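Local atomic coordinates of putative exported protein (Bordetella pertussis Tohama I, PDB entry 2PFY), a protein that binds pyroglutamic acid and, as an extracytoplasmic solute receptor of the DctP family, probably delivers it to a tripartite ATP-independent periplasmic transporter. Residues 52-56 with 109-113; 83-87 with 296-300; 131-135 with 268-273. One frame throughout, in Å; residues are numbered along the deposited sequence.

Contact 1 of 3, residues 52-56 with 109-113; sequences KRGVQ and KQGIV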
ATOM      1  N   LYS A  52      -4.562  -4.612 -11.692  1.00 20.79           N
ATOM      2  CA  LYS A  52      -4.953  -6.035 -11.647  1.00 21.15           C
ATOM      3  C   LYS A  52      -5.464  -6.506 -12.988  1.00 21.32           C
ATOM      4  O   LYS A  52      -5.058  -7.562 -13.499  1.00 21.39           O
ATOM      5  CB  LYS A  52      -6.002  -6.309 -10.566  1.00 22.58           C
ATOM      6  CG  LYS A  52      -6.216  -7.819 -10.367  1.00 24.31           C
ATOM      7  CD  LYS A  52      -7.575  -8.107  -9.756  1.00 30.62           C
ATOM      8  CE  LYS A  52      -8.639  -7.901 -10.771  1.00 34.44           C
ATOM      9  NZ  LYS A  52      -9.812  -8.753 -10.404  1.00 38.09           N
ATOM     10  N   ARG A  53      -6.333  -5.703 -13.583  1.00 20.86           N
ATOM     11  CA  ARG A  53      -6.922  -6.025 -14.874  1.00 20.81           C
ATOM     12  C   ARG A  53      -5.868  -6.014 -15.957  1.00 19.84           C
ATOM     13  O   ARG A  53      -5.889  -6.879 -16.814  1.00 18.62           O
ATOM     14  CB  ARG A  53      -8.072  -5.041 -15.168  1.00 21.09           C
ATOM     15  CG  ARG A  53      -8.866  -5.308 -16.419  1.00 27.51           C
ATOM     16  CD  ARG A  53      -9.759  -6.522 -16.202  1.00 31.90           C
ATOM     17  NE  ARG A  53     -10.777  -6.598 -17.238  1.00 35.03           N
ATOM     18  CZ  ARG A  53     -11.184  -7.732 -17.789  1.00 36.30           C
ATOM     19  NH1 ARG A  53     -10.623  -8.873 -17.418  1.00 33.59           N
ATOM     20  NH2 ARG A  53     -12.116  -7.714 -18.747  1.00 39.28           N
ATOM     21  N   GLY A  54      -4.914  -5.073 -15.908  1.00 18.35           N
ATOM     22  CA  GLY A  54      -3.815  -5.063 -16.873  1.00 18.34           C
ATOM     23  C   GLY A  54      -2.941  -6.317 -16.790  1.00 19.24           C
ATOM     24  O   GLY A  54      -2.484  -6.860 -17.827  1.00 19.06           O
ATOM     25  N   VAL A  55      -2.710  -6.798 -15.568  1.00 18.37           N
ATOM     26  CA  VAL A  55      -1.950  -8.043 -15.405  1.00 18.53           C
ATOM     27  C   VAL A  55      -2.777  -9.228 -15.946  1.00 19.15           C
ATOM     28  O   VAL A  55      -2.248 -10.061 -16.691  1.00 19.48           O
ATOM     29  CB  VAL A  55      -1.538  -8.275 -13.944  1.00 18.39           C
ATOM     30  CG1 VAL A  55      -0.946  -9.719 -13.720  1.00 18.98           C
ATOM     31  CG2 VAL A  55      -0.528  -7.142 -13.423  1.00 16.68           C
ATOM     32  N   GLN A  56      -4.049  -9.314 -15.571  1.00 20.47           N
ATOM     33  CA  GLN A  56      -4.948 -10.399 -16.079  1.00 23.03           C
ATOM     34  C   GLN A  56      -5.033 -10.455 -17.605  1.00 22.80           C
ATOM     35  O   GLN A  56      -5.005 -11.558 -18.212  1.00 21.99           O
ATOM     36  CB  GLN A  56      -6.374 -10.162 -15.583  1.00 24.37           C
ATOM     37  CG  GLN A  56      -6.704 -10.791 -14.297  1.00 28.12           C
ATOM     38  CD  GLN A  56      -8.197 -10.697 -13.978  1.00 34.88           C
ATOM     39  OE1 GLN A  56      -8.897  -9.796 -14.444  1.00 37.91           O
ATOM     40  NE2 GLN A  56      -8.680 -11.622 -13.167  1.00 35.23           N
ATOM     41  N   LYS A 109      -7.447 -18.102  -8.445  1.00 35.69           N
ATOM     42  CA  LYS A 109      -8.754 -18.306  -9.073  1.00 37.30           C
ATOM     43  C   LYS A 109      -9.014 -17.268 -10.170  1.00 36.75           C
ATOM     44  O   LYS A 109      -9.859 -17.465 -11.035  1.00 37.24           O
ATOM     45  CB  LYS A 109      -9.875 -18.267  -8.026  1.00 37.72           C
ATOM     46  CG  LYS A 109      -9.969 -19.522  -7.164  1.00 41.46           C
ATOM     47  CD  LYS A 109     -10.591 -19.217  -5.789  1.00 46.48           C
ATOM     48  CE  LYS A 109      -9.962 -20.090  -4.660  1.00 50.67           C
ATOM     49  NZ  LYS A 109      -9.828 -19.380  -3.310  1.00 53.62           N
ATOM     50  N   GLN A 110      -8.259 -16.176 -10.153  1.00 35.91           N
ATOM     51  CA  GLN A 110      -8.423 -15.127 -11.147  1.00 34.73           C
ATOM     52  C   GLN A 110      -7.353 -15.148 -12.236  1.00 33.07           C
ATOM     53  O   GLN A 110      -7.261 -14.197 -13.022  1.00 32.59           O
ATOM     54  CB  GLN A 110      -8.421 -13.748 -10.476  1.00 36.04           C
ATOM     55  CG  GLN A 110      -9.600 -13.492  -9.591  1.00 40.58           C
ATOM     56  CD  GLN A 110     -10.081 -12.079  -9.719  1.00 46.72           C
ATOM     57  OE1 GLN A 110     -10.531 -11.644 -10.793  1.00 50.26           O
ATOM     58  NE2 GLN A 110      -9.993 -11.338  -8.625  1.00 49.50           N
ATOM     59  N   GLY A 111      -6.531 -16.194 -12.277  1.00 31.13           N
ATOM     60  CA  GLY A 111      -5.453 -16.250 -13.269  1.00 28.93           C
ATOM     61  C   GLY A 111      -4.266 -15.342 -12.910  1.00 27.53           C
ATOM     62  O   GLY A 111      -3.542 -14.866 -13.796  1.00 26.83           O
ATOM     63  N   ILE A 112      -4.071 -15.119 -11.606  1.00 26.88           N
ATOM     64  CA  ILE A 112      -2.958 -14.287 -11.100  1.00 26.14           C
ATOM     65  C   ILE A 112      -2.094 -14.999 -10.051  1.00 25.24           C
ATOM     66  O   ILE A 112      -2.628 -15.643  -9.169  1.00 25.02           O
ATOM     67  CB  ILE A 112      -3.506 -12.983 -10.470  1.00 26.29           C
ATOM     68  CG1 ILE A 112      -4.228 -12.151 -11.527  1.00 26.55           C
ATOM     69  CG2 ILE A 112      -2.368 -12.183  -9.772  1.00 25.86           C
ATOM     70  CD1 ILE A 112      -5.119 -11.060 -10.934  1.00 29.21           C
ATOM     71  N   VAL A 113      -0.770 -14.828 -10.125  1.00 24.08           N
ATOM     72  CA  VAL A 113       0.163 -15.387  -9.153  1.00 24.34           C
ATOM     73  C   VAL A 113       0.682 -14.262  -8.241  1.00 24.65           C
ATOM     74  O   VAL A 113       1.191 -13.255  -8.731  1.00 23.66           O
ATOM     75  CB  VAL A 113       1.397 -16.058  -9.872  1.00 24.27           C
ATOM     76  CG1 VAL A 113       2.422 -16.548  -8.879  1.00 24.52           C
ATOM     77  CG2 VAL A 113       0.939 -17.186 -10.786  1.00 26.08           C
TER

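Contact 2 of 3, residues 83-87 with 296-300; sequences PFLAS and LDAYR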
ATOM      1  N   PRO A  83      -8.261   0.777  10.640  1.00 26.92           N
ATOM      2  CA  PRO A  83      -7.501   1.560  11.621  1.00 27.65           C
ATOM      3  C   PRO A  83      -7.292   0.863  12.954  1.00 29.25           C
ATOM      4  O   PRO A  83      -8.226   0.258  13.517  1.00 29.47           O
ATOM      5  CB  PRO A  83      -8.299   2.865  11.751  1.00 27.16           C
ATOM      6  CG  PRO A  83      -9.017   3.000  10.396  1.00 26.82           C
ATOM      7  CD  PRO A  83      -9.388   1.547  10.069  1.00 26.91           C
ATOM      8  N   PHE A  84      -6.045   0.889  13.405  1.00 29.48           N
ATOM      9  CA  PHE A  84      -5.627   0.393  14.708  1.00 31.40           C
ATOM     10  C   PHE A  84      -5.781  -1.116  14.975  1.00 32.11           C
ATOM     11  O   PHE A  84      -5.535  -1.592  16.096  1.00 32.93           O
ATOM     12  CB  PHE A  84      -6.204   1.283  15.812  1.00 31.94           C
ATOM     13  CG  PHE A  84      -5.751   2.682  15.684  1.00 32.26           C
ATOM     14  CD1 PHE A  84      -4.445   3.018  15.985  1.00 32.91           C
ATOM     15  CD2 PHE A  84      -6.581   3.645  15.133  1.00 34.44           C
ATOM     16  CE1 PHE A  84      -3.986   4.321  15.816  1.00 33.16           C
ATOM     17  CE2 PHE A  84      -6.131   4.960  14.957  1.00 35.64           C
ATOM     18  CZ  PHE A  84      -4.840   5.300  15.309  1.00 34.09           C
ATOM     19  N   LEU A  85      -6.157  -1.874  13.949  1.00 31.54           N
ATOM     20  CA  LEU A  85      -6.140  -3.326  14.062  1.00 30.84           C
ATOM     21  C   LEU A  85      -4.711  -3.875  14.156  1.00 30.56           C
ATOM     22  O   LEU A  85      -4.417  -4.795  14.932  1.00 29.94           O
ATOM     23  CB  LEU A  85      -6.897  -3.943  12.879  1.00 30.87           C
ATOM     24  CG  LEU A  85      -6.896  -5.481  12.764  1.00 31.98           C
ATOM     25  CD1 LEU A  85      -7.701  -6.169  13.870  1.00 31.64           C
ATOM     26  CD2 LEU A  85      -7.412  -5.908  11.421  1.00 30.60           C
ATOM     27  N   ALA A  86      -3.802  -3.316  13.357  1.00 30.07           N
ATOM     28  CA  ALA A  86      -2.417  -3.787  13.341  1.00 30.01           C
ATOM     29  C   ALA A  86      -1.487  -2.607  13.017  1.00 30.87           C
ATOM     30  O   ALA A  86      -1.056  -2.436  11.876  1.00 31.60           O
ATOM     31  CB  ALA A  86      -2.251  -4.900  12.320  1.00 29.64           C
ATOM     32  N   SER A  87      -1.201  -1.788  14.020  1.00 30.34           N
ATOM     33  CA  SER A  87      -0.609  -0.480  13.764  1.00 29.82           C
ATOM     34  C   SER A  87       0.889  -0.431  13.974  1.00 29.22           C
ATOM     35  O   SER A  87       1.536   0.553  13.613  1.00 28.68           O
ATOM     36  CB  SER A  87      -1.319   0.579  14.599  1.00 29.88           C
ATOM     37  OG  SER A  87      -2.503   1.006  13.926  1.00 31.64           O
ATOM     38  N   LEU A 296      -8.974 -13.389  10.737  1.00 49.43           N
ATOM     39  CA  LEU A 296      -8.954 -12.716  12.034  1.00 49.85           C
ATOM     40  C   LEU A 296      -8.582 -13.647  13.198  1.00 50.30           C
ATOM     41  O   LEU A 296      -7.756 -13.281  14.040  1.00 50.10           O
ATOM     42  CB  LEU A 296     -10.288 -12.022  12.285  1.00 49.95           C
ATOM     43  CG  LEU A 296     -10.424 -10.496  12.295  1.00 50.60           C
ATOM     44  CD1 LEU A 296      -9.423  -9.752  11.377  1.00 52.08           C
ATOM     45  CD2 LEU A 296     -11.866 -10.082  12.015  1.00 49.70           C
ATOM     46  N   ASP A 297      -9.162 -14.851  13.230  1.00 50.40           N
ATOM     47  CA  ASP A 297      -8.748 -15.888  14.194  1.00 50.75           C
ATOM     48  C   ASP A 297      -7.258 -16.200  14.111  1.00 50.22           C
ATOM     49  O   ASP A 297      -6.567 -16.220  15.140  1.00 50.32           O
ATOM     50  CB  ASP A 297      -9.555 -17.194  14.006  1.00 51.31           C
ATOM     51  CG  ASP A 297     -11.041 -17.020  14.303  1.00 52.22           C
ATOM     52  OD1 ASP A 297     -11.395 -16.100  15.079  1.00 50.41           O
ATOM     53  OD2 ASP A 297     -11.854 -17.812  13.747  1.00 54.52           O
ATOM     54  N   ALA A 298      -6.765 -16.440  12.895  1.00 49.41           N
ATOM     55  CA  ALA A 298      -5.341 -16.689  12.669  1.00 49.36           C
ATOM     56  C   ALA A 298      -4.457 -15.534  13.167  1.00 49.32           C
ATOM     57  O   ALA A 298      -3.422 -15.773  13.804  1.00 49.31           O
ATOM     58  CB  ALA A 298      -5.066 -16.982  11.195  1.00 49.57           C
ATOM     59  N   TYR A 299      -4.867 -14.296  12.870  1.00 48.91           N
ATOM     60  CA  TYR A 299      -4.146 -13.103  13.330  1.00 48.70           C
ATOM     61  C   TYR A 299      -4.140 -13.007  14.851  1.00 50.46           C
ATOM     62  O   TYR A 299      -3.076 -12.884  15.473  1.00 50.20           O
ATOM     63  CB  TYR A 299      -4.768 -11.825  12.746  1.00 46.58           C
ATOM     64  CG  TYR A 299      -4.241 -10.526  13.347  1.00 43.35           C
ATOM     65  CD1 TYR A 299      -2.868 -10.250  13.389  1.00 40.70           C
ATOM     66  CD2 TYR A 299      -5.119  -9.573  13.864  1.00 41.45           C
ATOM     67  CE1 TYR A 299      -2.383  -9.043  13.936  1.00 39.42           C
ATOM     68  CE2 TYR A 299      -4.644  -8.361  14.414  1.00 40.00           C
ATOM     69  CZ  TYR A 299      -3.285  -8.108  14.440  1.00 40.15           C
ATOM     70  OH  TYR A 299      -2.831  -6.931  14.984  1.00 38.70           O
ATOM     71  N   ARG A 300      -5.336 -13.073  15.443  1.00 52.64           N
ATOM     72  CA  ARG A 300      -5.483 -12.867  16.885  1.00 54.86           C
ATOM     73  C   ARG A 300      -5.048 -14.084  17.719  1.00 56.06           C
ATOM     74  O   ARG A 300      -5.013 -14.017  18.950  1.00 56.84           O
ATOM     75  CB  ARG A 300      -6.882 -12.327  17.236  1.00 54.72           C
ATOM     76  CG  ARG A 300      -6.967 -10.789  17.115  1.00 54.98           C
ATOM     77  CD  ARG A 300      -8.405 -10.260  17.118  1.00 55.46           C
ATOM     78  NE  ARG A 300      -8.603  -8.790  17.047  1.00 55.98           N
ATOM     79  CZ  ARG A 300      -7.727  -7.813  17.345  1.00 55.73           C
ATOM     80  NH1 ARG A 300      -6.484  -8.053  17.764  1.00 54.00           N
ATOM     81  NH2 ARG A 300      -8.119  -6.552  17.227  1.00 54.85           N
TER

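Contact 3 of 3, residues 131-135 with 268-273; sequences VAALA and QLAKEL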
ATOM      1  N   VAL A 131      -4.571  20.205  13.899  1.00 30.53           N
ATOM      2  CA  VAL A 131      -5.714  19.337  14.130  1.00 30.36           C
ATOM      3  C   VAL A 131      -5.516  18.611  15.463  1.00 30.37           C
ATOM      4  O   VAL A 131      -4.440  18.086  15.727  1.00 30.64           O
ATOM      5  CB  VAL A 131      -5.898  18.318  12.964  1.00 30.38           C
ATOM      6  CG1 VAL A 131      -6.958  17.267  13.308  1.00 30.82           C
ATOM      7  CG2 VAL A 131      -6.278  19.043  11.668  1.00 31.30           C
ATOM      8  N   ALA A 132      -6.559  18.592  16.307  1.00 29.62           N
ATOM      9  CA  ALA A 132      -6.518  17.905  17.600  1.00 29.06           C
ATOM     10  C   ALA A 132      -7.690  16.916  17.824  1.00 28.30           C
ATOM     11  O   ALA A 132      -7.683  16.160  18.785  1.00 28.65           O
ATOM     12  CB  ALA A 132      -6.448  18.932  18.767  1.00 29.63           C
ATOM     13  N   ALA A 133      -8.689  16.952  16.943  1.00 28.26           N
ATOM     14  CA  ALA A 133      -9.871  16.079  17.009  1.00 28.04           C
ATOM     15  C   ALA A 133     -10.551  16.032  15.639  1.00 27.83           C
ATOM     16  O   ALA A 133     -10.322  16.898  14.825  1.00 26.41           O
ATOM     17  CB  ALA A 133     -10.870  16.604  18.084  1.00 27.55           C
ATOM     18  N   LEU A 134     -11.405  15.032  15.406  1.00 28.87           N
ATOM     19  CA  LEU A 134     -12.142  14.914  14.121  1.00 29.93           C
ATOM     20  C   LEU A 134     -12.890  16.163  13.674  1.00 30.17           C
ATOM     21  O   LEU A 134     -12.949  16.460  12.467  1.00 29.77           O
ATOM     22  CB  LEU A 134     -13.063  13.687  14.101  1.00 29.93           C
ATOM     23  CG  LEU A 134     -12.356  12.328  13.966  1.00 32.29           C
ATOM     24  CD1 LEU A 134     -13.350  11.177  14.008  1.00 33.92           C
ATOM     25  CD2 LEU A 134     -11.462  12.253  12.704  1.00 31.74           C
ATOM     26  N   ALA A 135     -13.414  16.930  14.644  1.00 30.32           N
ATOM     27  CA  ALA A 135     -14.120  18.180  14.366  1.00 30.21           C
ATOM     28  C   ALA A 135     -13.323  19.132  13.472  1.00 30.43           C
ATOM     29  O   ALA A 135     -13.897  19.864  12.666  1.00 30.53           O
ATOM     30  CB  ALA A 135     -14.532  18.899  15.700  1.00 29.76           C
ATOM     31  N   GLN A 268      -7.484  13.066  21.639  1.00 32.32           N
ATOM     32  CA  GLN A 268      -8.873  13.001  21.180  1.00 32.93           C
ATOM     33  C   GLN A 268      -8.936  12.337  19.799  1.00 32.39           C
ATOM     34  O   GLN A 268      -9.729  11.439  19.583  1.00 31.99           O
ATOM     35  CB  GLN A 268      -9.501  14.396  21.149  1.00 33.10           C
ATOM     36  CG  GLN A 268     -10.979  14.410  20.726  1.00 34.94           C
ATOM     37  CD  GLN A 268     -11.912  13.802  21.757  1.00 34.99           C
ATOM     38  OE1 GLN A 268     -11.556  13.636  22.924  1.00 35.29           O
ATOM     39  NE2 GLN A 268     -13.116  13.477  21.326  1.00 36.84           N
ATOM     40  N   LEU A 269      -8.073  12.762  18.875  1.00 32.16           N
ATOM     41  CA  LEU A 269      -7.972  12.080  17.587  1.00 31.96           C
ATOM     42  C   LEU A 269      -7.683  10.579  17.807  1.00 30.89           C
ATOM     43  O   LEU A 269      -8.320   9.726  17.190  1.00 31.05           O
ATOM     44  CB  LEU A 269      -6.913  12.751  16.686  1.00 31.95           C
ATOM     45  CG  LEU A 269      -7.027  12.413  15.191  1.00 33.57           C
ATOM     46  CD1 LEU A 269      -8.371  12.868  14.594  1.00 32.41           C
ATOM     47  CD2 LEU A 269      -5.857  13.006  14.406  1.00 32.83           C
ATOM     48  N   ALA A 270      -6.769  10.255  18.716  1.00 30.64           N
ATOM     49  CA  ALA A 270      -6.447   8.834  18.971  1.00 31.45           C
ATOM     50  C   ALA A 270      -7.727   8.103  19.347  1.00 31.80           C
ATOM     51  O   ALA A 270      -8.055   7.079  18.747  1.00 31.77           O
ATOM     52  CB  ALA A 270      -5.386   8.665  20.076  1.00 30.62           C
ATOM     53  N   LYS A 271      -8.465   8.662  20.315  1.00 32.20           N
ATOM     54  CA  LYS A 271      -9.739   8.074  20.745  1.00 34.21           C
ATOM     55  C   LYS A 271     -10.721   7.885  19.586  1.00 32.39           C
ATOM     56  O   LYS A 271     -11.314   6.831  19.444  1.00 32.62           O
ATOM     57  CB  LYS A 271     -10.392   8.941  21.852  1.00 33.83           C
ATOM     58  CG  LYS A 271     -10.297   8.352  23.236  1.00 37.45           C
ATOM     59  CD  LYS A 271     -10.877   9.318  24.307  1.00 38.14           C
ATOM     60  CE  LYS A 271     -12.360   9.063  24.643  1.00 45.04           C
ATOM     61  NZ  LYS A 271     -13.306   9.551  23.600  1.00 48.82           N
ATOM     62  N   GLU A 272     -10.882   8.910  18.761  1.00 32.18           N
ATOM     63  CA  GLU A 272     -11.909   8.908  17.717  1.00 32.22           C
ATOM     64  C   GLU A 272     -11.562   7.959  16.569  1.00 32.01           C
ATOM     65  O   GLU A 272     -12.444   7.278  16.024  1.00 31.78           O
ATOM     66  CB  GLU A 272     -12.164  10.333  17.209  1.00 32.28           C
ATOM     67  CG  GLU A 272     -12.853  11.284  18.256  1.00 32.66           C
ATOM     68  CD  GLU A 272     -12.775  12.772  17.875  1.00 34.21           C
ATOM     69  OE1 GLU A 272     -11.827  13.182  17.138  1.00 35.08           O
ATOM     70  OE2 GLU A 272     -13.659  13.548  18.329  1.00 35.30           O
ATOM     71  N   LEU A 273     -10.278   7.901  16.201  1.00 31.87           N
ATOM     72  CA  LEU A 273      -9.823   6.968  15.153  1.00 31.49           C
ATOM     73  C   LEU A 273      -9.919   5.516  15.609  1.00 31.61           C
ATOM     74  O   LEU A 273     -10.231   4.637  14.805  1.00 31.04           O
ATOM     75  CB  LEU A 273      -8.396   7.301  14.707  1.00 31.68           C
ATOM     76  CG  LEU A 273      -8.190   8.626  13.952  1.00 31.52           C
ATOM     77  CD1 LEU A 273      -6.684   8.856  13.611  1.00 32.56           C
ATOM     78  CD2 LEU A 273      -9.033   8.688  12.688  1.00 33.95           C
TER
HETATM   79  O   HOH W   1      -6.703  16.129  21.056  1.00 31.80           O
HETATM   80  O   HOH W   2     -14.109  15.729  17.258  1.00 35.07           O

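Contact 1 of 3, residues 52-56 with 109-113
Gln110 OE1 takes N-H groups from Lys52 and Gln56, one turn apart on helix 51-57. Lys52 NZ donates to Gln110 OE1 at 3.0 Å, meeting the C=O nearly square on (98°) and from a position tilted out of the carbonyl plane. Gln56 NE2 adds a weak bond to the same Gln110 OE1, also 3.0 Å, with a strongly bent N-H direction. The firmer bond of this amide goes to the backbone: Gln56 NE2 to Gln110 O is 2.9 Å, lies in the carbonyl plane and uses a lone pair. Gln56 thus forks between the main-chain and side-chain oxygens of one residue, and its amide plane stands 82° from that of Gln110. A bend at chi2 (-141°) turns the Gln110 amide toward the helix, while the Lys52 chain is bent farther out, at chi3. Gly111, with positive phi, is the C-prime residue of the Schellman motif that ends helix 89-108, and the chain turns through it into edge strand 112-119 of the five-stranded sheet. Backbone bonds of Gly111 with Lys215 and of Val113 with Ala213 tie this corner to the adjacent segment at the end of strand 208-214 and the start of helix 215-220. Buried beneath the partly exposed polar side chains, Ile112 sends CD1 across the side chains of Lys52 and Gln56 at about a right angle. Ile112 CD1 presses tightly on Lys52 CG at 3.5 Å and touches Gln56 CG at 3.7 Å.

Contact 2 of 3, residues 83-87 with 296-300
Leu85 lays its CD1 methyl over one face of the Arg300 guanidinium, with Leu85 CD1 to Arg300 NH2 at 3.4 Å. The arginine reaches it with a chain extended from CG to NE, so the cationic group arrives as a flat lid on an apolar branch, the two side chains crossing at a slant. The same methyl also meets Tyr299, Leu85 CD1 to Tyr299 CE2 being 3.8 Å; here the leucine and tyrosine slide past each other in opposite directions, the leucine reaching ring carbon CE2 while the phenol OH runs on to the leucine carbonyl. With CG anti to the backbone N (chi1 175°), the Leu85 branch is turned to the helix so that both methyls meet it, and the second, CD2, faces Leu296 CD1 more loosely at 4.3 Å. Three residues of the last helical turn therefore receive one leucine. The polar part of the contact is a single strong bond: Tyr299 OH donates to Leu85 O at 2.7 Å. The carbonyl oxygen sits at the edge of the phenol ring, near its plane, while the hydroxyl stands 23° out of the plane of the carbonyl it serves. This bond supplies a partner for a backbone oxygen of a segment that has no regular helix or strand. Ala86 CB rests near the same hydroxyl, 3.4 Å from Tyr299 OH, approaching the ring obliquely. In this way the irregular segment before helix 89-108 is fastened to helix 290-300 close to the C-terminus of the chain. Helix 89-108 flanks the join, with Glu91 touching both Ala86 and Tyr299 and Leu95 packing on Ala86. Leu296 leans on Trp284 of helix 267-287, and Ile79 from a loop touches Leu85 and Leu296.

Contact 3 of 3, residues 131-135 with 268-273
Leu134 and Glu272 slide past each other in opposite directions, the carboxylate reaching the leucine backbone while the leucine methyl reaches the stem of the glutamate. Leu134 CD1 lies 3.5 Å from Glu272 CB, and Leu134 N donates to Glu272 OE1 at 2.6 Å, almost straight (175°) and on the syn side. Extended beyond CG, the glutamate places its carboxylate directly against the loop. Its other oxygen, OE2, is met from above the carboxylate plane by Gln268 NE2 at 3.0 Å, one turn back along the helix, so two N-H groups hold the carboxylate. A water also joins Glu272 OE2 to Ala135 N. The loop here follows strand 124-127 in the lobe with the four-stranded sheet, and helix 267-287 packs Leu269 and Leu273 on Ile125 of that strand. Leu134 joins this apolar layer: it crosses Leu269 at about a right angle, with Leu134 CD2 3.7 Å from Leu269 CD1. Ala133 CB abuts Gln268 CG at 3.4 Å, and Ala132 O accepts a long, weak bond from Leu269 N.

Contacts 2 and 3 are neighbours, with centres 21 Å apart: Phe84 CE2 of contact 2 packs on Leu273 CB of contact 3 at 3.3 Å, and helices 267-287 and 290-300 follow one another in the chain. Contact 1 stands apart, its centre about 27 Å from that of contact 2 and about 39 Å from that of contact 3, which lies across the centre of the chain. None of the segments contributes a residue to the pyroglutamic acid pocket. In sequence, pocket residue Arg48 shortly precedes helix 51-57 of contact 1, and Arg143 lies on strand 141-144, after the loop of contact 3.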